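Local coordinates for protein BAG family molecular chaperone regulator 1 (Arabidopsis thaliana, PDB 4HWC) that probably acts as a co-chaperone that binds the ATPase domain of HSP70/HSC70 chaperones through its BAG domain, regulating programmed cell death and stress responses, at residues E15-L19 against L47-E51. Residues are numbered along the deposited sequence; the frame is centred on the assembly and turned at random.
Sequences EVDRL and LLMNE
Two antiparallel helices of the three-helix BAG-domain bundle, 5-31 and 38-55, pack here near the middle of the chain. Segments E15-L19 and L47-E51 are alpha-helical; their local axes come within 10.6 Å at a signed crossing angle of -159°, and L19 sits level with L48 (CA-CA 7.2 Å). L19, with most surface covered, is mt and reaches the neighbours L47 and L48 and, one turn beyond L47, E51: L19 CD2 meets L47 CD1 at 3.8 Å, while L19 CD1 reaches L48 CD2 at 3.6 Å and E51 CG at 4.0 Å. L47 and L48 are also mt; L48 touches L82 of helix 62-88, and V16 packs on V75 and Y78 of that same helix. E51, folded mm, sets CB 4.5 Å from V16 CG2 and CD 3.7 Å from E15 CG. E15 (chi1 t, chi2 p) turns its carboxylate forward along its own helix to R18 (R18 NH2 to E15 OE2 2.8 Å); R18 NH2 lies 4.2 Å from L47 CD1. Leucine methyls make the apolar part, and the E51 carboxylate carbon lies against a methylene of E15; without hydrogen bond or salt bridge between the segments, the contact rests on van der Waals packing, while the E15-R18 bridge stays within one helix.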
loop_
_atom_site.group_PDB
_atom_site.type_symbol
_atom_site.label_atom_id
_atom_site.label_comp_id
_atom_site.label_asym_id
_atom_site.label_seq_id
_atom_site.Cartn_x
_atom_site.Cartn_y
_atom_site.Cartn_z
ATOM N N GLU A 15 7.667 0.647 -4.513
ATOM C CA GLU A 15 6.402 0.211 -5.090
ATOM C C GLU A 15 5.247 0.687 -4.214
ATOM O O GLU A 15 4.172 1.028 -4.714
ATOM C CB GLU A 15 6.373 -1.311 -5.218
ATOM C CG GLU A 15 5.105 -1.867 -5.855
ATOM C CD GLU A 15 4.689 -1.118 -7.119
ATOM O OE1 GLU A 15 5.557 -0.496 -7.772
ATOM O OE2 GLU A 15 3.488 -1.162 -7.466
ATOM N N VAL A 16 5.462 0.700 -2.904
ATOM C CA VAL A 16 4.423 1.175 -2.003
ATOM C C VAL A 16 4.242 2.678 -2.241
ATOM O O VAL A 16 3.130 3.192 -2.128
ATOM C CB VAL A 16 4.789 0.898 -0.528
ATOM C CG1 VAL A 16 3.767 1.548 0.405
ATOM C CG2 VAL A 16 4.806 -0.608 -0.283
ATOM N N ASP A 17 5.326 3.383 -2.573
ATOM C CA ASP A 17 5.222 4.820 -2.849
ATOM C C ASP A 17 4.287 5.037 -4.038
ATOM O O ASP A 17 3.427 5.925 -4.024
ATOM C CB ASP A 17 6.579 5.441 -3.224
ATOM C CG ASP A 17 7.563 5.454 -2.078
ATOM O OD1 ASP A 17 7.119 5.472 -0.913
ATOM O OD2 ASP A 17 8.785 5.468 -2.349
ATOM N N ARG A 18 4.477 4.227 -5.072
ATOM C CA ARG A 18 3.673 4.342 -6.278
ATOM C C ARG A 18 2.228 3.949 -6.020
ATOM O O ARG A 18 1.316 4.602 -6.513
ATOM C CB ARG A 18 4.252 3.473 -7.392
ATOM C CG ARG A 18 3.702 3.802 -8.780
ATOM C CD ARG A 18 4.179 2.793 -9.806
ATOM N NE ARG A 18 3.608 1.474 -9.549
ATOM C CZ ARG A 18 2.377 1.112 -9.894
ATOM N NH1 ARG A 18 1.580 1.970 -10.521
ATOM N NH2 ARG A 18 1.941 -0.105 -9.607
ATOM N N LEU A 19 2.016 2.877 -5.259
ATOM C CA LEU A 19 0.654 2.445 -4.963
ATOM C C LEU A 19 -0.028 3.493 -4.092
ATOM O O LEU A 19 -1.232 3.680 -4.179
ATOM C CB LEU A 19 0.652 1.079 -4.260
ATOM C CG LEU A 19 1.171 -0.080 -5.125
ATOM C CD1 LEU A 19 1.218 -1.365 -4.317
ATOM C CD2 LEU A 19 0.266 -0.248 -6.339
ATOM N N LEU A 47 -2.752 -5.329 -5.287
ATOM C CA LEU A 47 -1.327 -5.106 -5.512
ATOM C C LEU A 47 -0.670 -4.824 -4.162
ATOM O O LEU A 47 0.480 -5.210 -3.941
ATOM C CB LEU A 47 -1.057 -3.920 -6.456
ATOM C CG LEU A 47 -1.357 -4.141 -7.939
ATOM C CD1 LEU A 47 -1.066 -2.868 -8.718
ATOM C CD2 LEU A 47 -0.521 -5.296 -8.459
ATOM N N LEU A 48 -1.399 -4.152 -3.269
ATOM C CA LEU A 48 -0.877 -3.849 -1.934
ATOM C C LEU A 48 -0.745 -5.124 -1.106
ATOM O O LEU A 48 0.207 -5.278 -0.340
ATOM C CB LEU A 48 -1.787 -2.851 -1.207
ATOM C CG LEU A 48 -1.727 -1.404 -1.722
ATOM C CD1 LEU A 48 -2.941 -0.643 -1.225
ATOM C CD2 LEU A 48 -0.441 -0.725 -1.244
ATOM N N MET A 49 -1.699 -6.039 -1.254
ATOM C CA MET A 49 -1.635 -7.288 -0.504
ATOM C C MET A 49 -0.432 -8.109 -0.943
ATOM O O MET A 49 0.158 -8.837 -0.132
ATOM C CB MET A 49 -2.922 -8.094 -0.680
ATOM C CG MET A 49 -4.149 -7.415 -0.107
ATOM S SD MET A 49 -3.963 -7.021 1.649
ATOM C CE MET A 49 -4.043 -8.684 2.352
ATOM N N ASN A 50 -0.068 -7.997 -2.221
ATOM C CA ASN A 50 1.083 -8.720 -2.748
ATOM C C ASN A 50 2.362 -8.180 -2.127
ATOM O O ASN A 50 3.312 -8.929 -1.884
ATOM C CB ASN A 50 1.160 -8.607 -4.275
ATOM C CG ASN A 50 0.287 -9.629 -4.980
ATOM O OD1 ASN A 50 -0.111 -10.638 -4.387
ATOM N ND2 ASN A 50 -0.003 -9.386 -6.259
ATOM N N GLU A 51 2.392 -6.873 -1.875
ATOM C CA GLU A 51 3.557 -6.269 -1.244
ATOM C C GLU A 51 3.586 -6.690 0.229
ATOM O O GLU A 51 4.656 -6.851 0.815
ATOM C CB GLU A 51 3.508 -4.741 -1.359
ATOM C CG GLU A 51 3.573 -4.228 -2.794
ATOM C CD GLU A 51 4.815 -4.717 -3.536
ATOM O OE1 GLU A 51 5.946 -4.394 -3.100
ATOM O OE2 GLU A 51 4.659 -5.428 -4.554
#